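Actin binding protein family protein (Entamoeba histolytica HM-1:IMSS, PDB 6K2F) probably binds ADP-loaded actin monomers and inhibits actin polymerization through ADF-homology domains, of which this chain is the N-terminal one. Local coordinates at residues A[45-49]-A[66-70]; A[114-118]-A[131-135]. All blocks are in the same frame, centred on the assembly; numbering follows the deposited sequence.

Interaction 1 (A[45-49]-A[66-70]); sequences FDADL and FRTET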
loop_
_atom_site.group_PDB
_atom_site.type_symbol
_atom_site.label_atom_id
_atom_site.label_comp_id
_atom_site.label_asym_id
_atom_site.label_seq_id
_atom_site.Cartn_x
_atom_site.Cartn_y
_atom_site.Cartn_z
ATOM N N PHE A 45 6.094 -2.157 -4.321
ATOM C CA PHE A 45 7.186 -1.732 -3.413
ATOM C C PHE A 45 8.107 -0.755 -4.146
ATOM O O PHE A 45 8.464 0.294 -3.604
ATOM C CB PHE A 45 7.950 -2.968 -2.945
ATOM C CG PHE A 45 9.255 -2.681 -2.253
ATOM C CD1 PHE A 45 9.275 -2.407 -0.902
ATOM C CD2 PHE A 45 10.454 -2.697 -2.942
ATOM C CE1 PHE A 45 10.468 -2.187 -0.238
ATOM C CE2 PHE A 45 11.646 -2.468 -2.276
ATOM C CZ PHE A 45 11.651 -2.204 -0.932
ATOM N N ASP A 46 8.488 -1.109 -5.372
ATOM C CA ASP A 46 9.482 -0.321 -6.143
ATOM C C ASP A 46 8.953 1.098 -6.378
ATOM O O ASP A 46 9.684 2.065 -6.088
ATOM C CB ASP A 46 9.805 -1.006 -7.467
ATOM C CG ASP A 46 10.603 -2.293 -7.316
ATOM O OD1 ASP A 46 11.381 -2.418 -6.348
ATOM O OD2 ASP A 46 10.436 -3.172 -8.164
ATOM N N ALA A 47 7.721 1.221 -6.881
ATOM C CA ALA A 47 7.060 2.521 -7.128
ATOM C C ALA A 47 6.960 3.286 -5.808
ATOM O O ALA A 47 7.237 4.495 -5.768
ATOM C CB ALA A 47 5.691 2.303 -7.714
ATOM N N ASP A 48 6.595 2.593 -4.734
ATOM C CA ASP A 48 6.310 3.276 -3.456
ATOM C C ASP A 48 7.594 3.884 -2.874
ATOM O O ASP A 48 7.494 4.857 -2.100
ATOM C CB ASP A 48 5.627 2.354 -2.446
ATOM C CG ASP A 48 4.172 2.012 -2.748
ATOM O OD1 ASP A 48 3.616 2.449 -3.812
ATOM O OD2 ASP A 48 3.594 1.282 -1.905
ATOM N N LEU A 49 8.773 3.353 -3.216
ATOM C CA LEU A 49 10.027 3.923 -2.667
ATOM C C LEU A 49 10.096 5.412 -3.015
ATOM O O LEU A 49 10.599 6.195 -2.191
ATOM C CB LEU A 49 11.243 3.161 -3.200
ATOM C CG LEU A 49 11.510 1.825 -2.506
ATOM C CD1 LEU A 49 12.512 0.999 -3.294
ATOM C CD2 LEU A 49 11.989 2.059 -1.081
ATOM N N PHE A 66 9.596 1.839 6.485
ATOM C CA PHE A 66 9.128 1.501 5.127
ATOM C C PHE A 66 8.970 -0.021 5.040
ATOM O O PHE A 66 9.923 -0.777 5.161
ATOM C CB PHE A 66 10.105 2.038 4.092
ATOM C CG PHE A 66 9.556 2.037 2.694
ATOM C CD1 PHE A 66 9.563 0.869 1.956
ATOM C CD2 PHE A 66 9.071 3.201 2.115
ATOM C CE1 PHE A 66 9.079 0.857 0.663
ATOM C CE2 PHE A 66 8.542 3.172 0.832
ATOM C CZ PHE A 66 8.560 2.006 0.110
ATOM N N ARG A 67 7.759 -0.453 4.788
ATOM C CA ARG A 67 7.413 -1.894 4.786
ATOM C C ARG A 67 7.898 -2.549 3.489
ATOM O O ARG A 67 7.623 -2.018 2.415
ATOM C CB ARG A 67 5.905 -2.063 4.943
ATOM C CG ARG A 67 5.485 -3.509 5.150
ATOM C CD ARG A 67 3.984 -3.685 5.291
ATOM N NE ARG A 67 3.259 -3.093 4.176
ATOM C CZ ARG A 67 3.161 -3.595 2.952
ATOM N NH1 ARG A 67 3.749 -4.738 2.640
ATOM N NH2 ARG A 67 2.463 -2.957 2.029
ATOM N N THR A 68 8.607 -3.665 3.596
ATOM C CA THR A 68 9.033 -4.455 2.419
ATOM C C THR A 68 7.912 -5.408 2.020
ATOM O O THR A 68 6.857 -5.453 2.681
ATOM C CB THR A 68 10.322 -5.252 2.662
ATOM O OG1 THR A 68 10.047 -6.402 3.465
ATOM C CG2 THR A 68 11.403 -4.401 3.291
ATOM N N GLU A 69 8.150 -6.236 0.991
ATOM C CA GLU A 69 7.219 -7.315 0.568
ATOM C C GLU A 69 7.562 -8.653 1.225
ATOM O O GLU A 69 6.888 -9.644 0.927
ATOM C CB GLU A 69 7.269 -7.460 -0.950
ATOM C CG GLU A 69 6.639 -6.296 -1.685
ATOM C CD GLU A 69 5.208 -6.030 -1.265
ATOM O OE1 GLU A 69 4.382 -6.959 -1.331
ATOM O OE2 GLU A 69 4.945 -4.922 -0.803
ATOM N N THR A 70 8.600 -8.689 2.061
ATOM C CA THR A 70 9.068 -9.941 2.692
ATOM C C THR A 70 8.322 -10.104 4.016
ATOM O O THR A 70 8.327 -9.172 4.818
ATOM C CB THR A 70 10.594 -9.945 2.837
ATOM O OG1 THR A 70 11.116 -9.950 1.507
ATOM C CG2 THR A 70 11.105 -11.152 3.589
#
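The phenyl ring of F66 receives L49 on one face and F45 and D48 at its edge. L49 CD2 lies 3.8 Å from the centroid of the F66 ring, a CH-pi contact displaced toward the rim. At the edge, close to the plane of the F66 ring, its CE1 meets F45 CE1 at 3.5 Å, and its CE2 faces the backbone O of D48, also at 3.5 Å. The F45 ring in turn has L49 CG, from one turn on in the same helix, over one face, offset toward the rim. At its edge is the carbonyl O of R67, 3.7 Å from F45 CD1, while the backbone of T68 approaches obliquely. The planes of F45 and F66 are inclined at 78°, with centroids 5.5 Å apart. Both phenylalanines hold CG anti to the backbone N, which extends each ring between helix and strand. E69 closes the border: its CG, set beside its own N by chi1, lies 3.8 Å from F45 CB, and the bend at chi2 then turns the carboxylate.

No hydrogen bond joins the segments directly; R22 supplies a polar bridge, pairing with the carboxylates of D48 and E69 and donating to R67 O. D48 is held further by T42, so its buried carboxylate has partners on both oxygens.

The short helix 45-49 runs almost antiparallel to strand segment 66-68, at 163°, and packs on one face of the central sheet of the ADF-homology fold. Strand 77-85 flanks the strand through backbone bonds from F66 and T68, and Y131 of helix 127-137 covers L49.

Interaction 2 (A[114-118]-A[131-135]); sequences FLYEI and YEAFL
F134 turns its CG anti to the backbone N (chi1 167°), while Y116 keeps CG beside its own N (chi1 -63°), and these settings bring the two rings together between helix and strand. The edge of F134 points at the face of Y116 in a T-shaped pair: F134 CE2 lies 3.5 Å from Y116 CG, displaced from the middle of the tyrosine ring, and the centroids are 5.1 Å apart. I118 occupies one face of F134. Its CG1 stands 3.7 Å from the centroid of that ring, practically on the normal, making a centred CH-pi contact, and its CD1 reaches on to the edge of Y131, 3.7 Å from Y131 CD1. No hydrogen bond joins the two segments.

Here the C-terminal helix 127-137 lies against the sheet of the ADF-homology fold, its segment 131-135 at 115° to strand 116-118. The strand presents Y116 and I118, two residues apart, toward the helix, whereas E117 between them starts off in the other direction and pairs with R106.

Around the aromatic pair the fit is completed by L135 and Y131. L135 CD2 approaches the Y116 ring obliquely, 3.6 Å from its CE2, and the hydroxyl of Y131 sits near the plane of the same ring, 3.9 Å from Y116 CE2. Backbone bonds from Y116 and I118 to L82 anchor the strand to its parallel neighbour 77-85.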
loop_
_atom_site.group_PDB
_atom_site.type_symbol
_atom_site.label_atom_id
_atom_site.label_comp_id
_atom_site.label_asym_id
_atom_site.label_seq_id
_atom_site.Cartn_x
_atom_site.Cartn_y
_atom_site.Cartn_z
ATOM N N PHE A 114 13.702 -5.255 11.071
ATOM C CA PHE A 114 14.369 -4.421 10.037
ATOM C C PHE A 114 15.333 -5.263 9.214
ATOM O O PHE A 114 16.264 -5.882 9.737
ATOM C CB PHE A 114 15.043 -3.203 10.657
ATOM C CG PHE A 114 14.023 -2.294 11.281
ATOM C CD1 PHE A 114 13.248 -1.468 10.487
ATOM C CD2 PHE A 114 13.795 -2.327 12.648
ATOM C CE1 PHE A 114 12.295 -0.644 11.050
ATOM C CE2 PHE A 114 12.834 -1.508 13.207
ATOM C CZ PHE A 114 12.088 -0.675 12.413
ATOM N N LEU A 115 15.074 -5.276 7.919
ATOM C CA LEU A 115 15.952 -5.940 6.930
ATOM C C LEU A 115 17.210 -5.079 6.801
ATOM O O LEU A 115 18.331 -5.624 6.861
ATOM C CB LEU A 115 15.158 -6.020 5.624
ATOM C CG LEU A 115 15.861 -6.679 4.446
ATOM C CD1 LEU A 115 15.917 -8.182 4.640
ATOM C CD2 LEU A 115 15.154 -6.326 3.150
ATOM N N TYR A 116 17.022 -3.762 6.673
ATOM C CA TYR A 116 18.135 -2.801 6.561
ATOM C C TYR A 116 17.807 -1.527 7.330
ATOM O O TYR A 116 16.633 -1.125 7.385
ATOM C CB TYR A 116 18.359 -2.380 5.108
ATOM C CG TYR A 116 18.772 -3.504 4.203
ATOM C CD1 TYR A 116 19.956 -4.189 4.424
ATOM C CD2 TYR A 116 17.972 -3.884 3.138
ATOM C CE1 TYR A 116 20.349 -5.222 3.596
ATOM C CE2 TYR A 116 18.350 -4.928 2.312
ATOM C CZ TYR A 116 19.536 -5.588 2.539
ATOM O OH TYR A 116 19.926 -6.597 1.707
ATOM N N GLU A 117 18.859 -0.893 7.832
ATOM C CA GLU A 117 18.802 0.486 8.350
ATOM C C GLU A 117 19.628 1.317 7.377
ATOM O O GLU A 117 20.842 1.033 7.257
ATOM C CB GLU A 117 19.280 0.501 9.793
ATOM C CG GLU A 117 18.449 -0.411 10.693
ATOM C CD GLU A 117 18.796 -0.304 12.168
ATOM O OE1 GLU A 117 19.659 0.526 12.493
ATOM O OE2 GLU A 117 18.205 -1.052 12.986
ATOM N N ILE A 118 19.019 2.299 6.740
ATOM C CA ILE A 118 19.629 3.118 5.661
ATOM C C ILE A 118 19.761 4.561 6.151
ATOM O O ILE A 118 18.734 5.265 6.292
ATOM C CB ILE A 118 18.840 3.021 4.354
ATOM C CG1 ILE A 118 18.675 1.568 3.929
ATOM C CG2 ILE A 118 19.515 3.859 3.279
ATOM C CD1 ILE A 118 17.819 1.374 2.704
ATOM N N TYR A 131 17.742 3.498 -3.037
ATOM C CA TYR A 131 17.673 2.130 -2.465
ATOM C C TYR A 131 18.586 1.195 -3.258
ATOM O O TYR A 131 19.330 0.385 -2.666
ATOM C CB TYR A 131 16.229 1.629 -2.483
ATOM C CG TYR A 131 16.045 0.299 -1.809
ATOM C CD1 TYR A 131 16.430 0.126 -0.492
ATOM C CD2 TYR A 131 15.554 -0.790 -2.502
ATOM C CE1 TYR A 131 16.300 -1.104 0.132
ATOM C CE2 TYR A 131 15.409 -2.024 -1.889
ATOM C CZ TYR A 131 15.789 -2.180 -0.571
ATOM O OH TYR A 131 15.629 -3.385 0.044
ATOM N N GLU A 132 18.509 1.265 -4.586
ATOM C CA GLU A 132 19.351 0.404 -5.462
ATOM C C GLU A 132 20.829 0.722 -5.192
ATOM O O GLU A 132 21.626 -0.208 -5.109
ATOM C CB GLU A 132 18.929 0.589 -6.914
ATOM C CG GLU A 132 17.530 0.048 -7.202
ATOM C CD GLU A 132 17.335 -1.458 -7.047
ATOM O OE1 GLU A 132 18.349 -2.194 -7.014
ATOM O OE2 GLU A 132 16.161 -1.903 -6.963
ATOM N N ALA A 133 21.172 1.994 -4.989
ATOM C CA ALA A 133 22.565 2.410 -4.706
ATOM C C ALA A 133 23.011 1.834 -3.362
ATOM O O ALA A 133 24.155 1.367 -3.269
ATOM C CB ALA A 133 22.681 3.915 -4.725
ATOM N N PHE A 134 22.135 1.874 -2.362
ATOM C CA PHE A 134 22.416 1.287 -1.024
ATOM C C PHE A 134 22.706 -0.207 -1.187
ATOM O O PHE A 134 23.707 -0.703 -0.621
ATOM C CB PHE A 134 21.256 1.495 -0.052
ATOM C CG PHE A 134 21.382 0.657 1.200
ATOM C CD1 PHE A 134 22.202 1.052 2.248
ATOM C CD2 PHE A 134 20.732 -0.554 1.309
ATOM C CE1 PHE A 134 22.323 0.271 3.386
ATOM C CE2 PHE A 134 20.864 -1.350 2.441
ATOM C CZ PHE A 134 21.655 -0.930 3.483
ATOM N N LEU A 135 21.869 -0.918 -1.951
ATOM C CA LEU A 135 21.996 -2.393 -2.077
ATOM C C LEU A 135 23.330 -2.744 -2.730
ATOM O O LEU A 135 23.932 -3.763 -2.357
ATOM C CB LEU A 135 20.817 -2.953 -2.880
ATOM C CG LEU A 135 19.477 -2.965 -2.160
ATOM C CD1 LEU A 135 18.411 -3.538 -3.069
ATOM C CD2 LEU A 135 19.556 -3.749 -0.858
#

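Interaction 1 closes before interaction 2 opens along the chain, and their centres lie about 11 Å apart. Both bring a helix onto the same mixed sheet: strands 62-68 and 114-120 flank strand 77-85, the former antiparallel to it and the latter parallel. The two contacts meet chiefly at Y131, whose CD2 lies 3.6 Å from L49 CD1 and whose CE2 lies 3.8 Å from F45 CE2, with a further contact between T68 and L115. Helices 45-49 and 127-137 therefore pack side by side on the sheet through Y131, joining an early part of the ADF-homology domain to its C-terminal helix. No other protein chain of the assembly touches either contact.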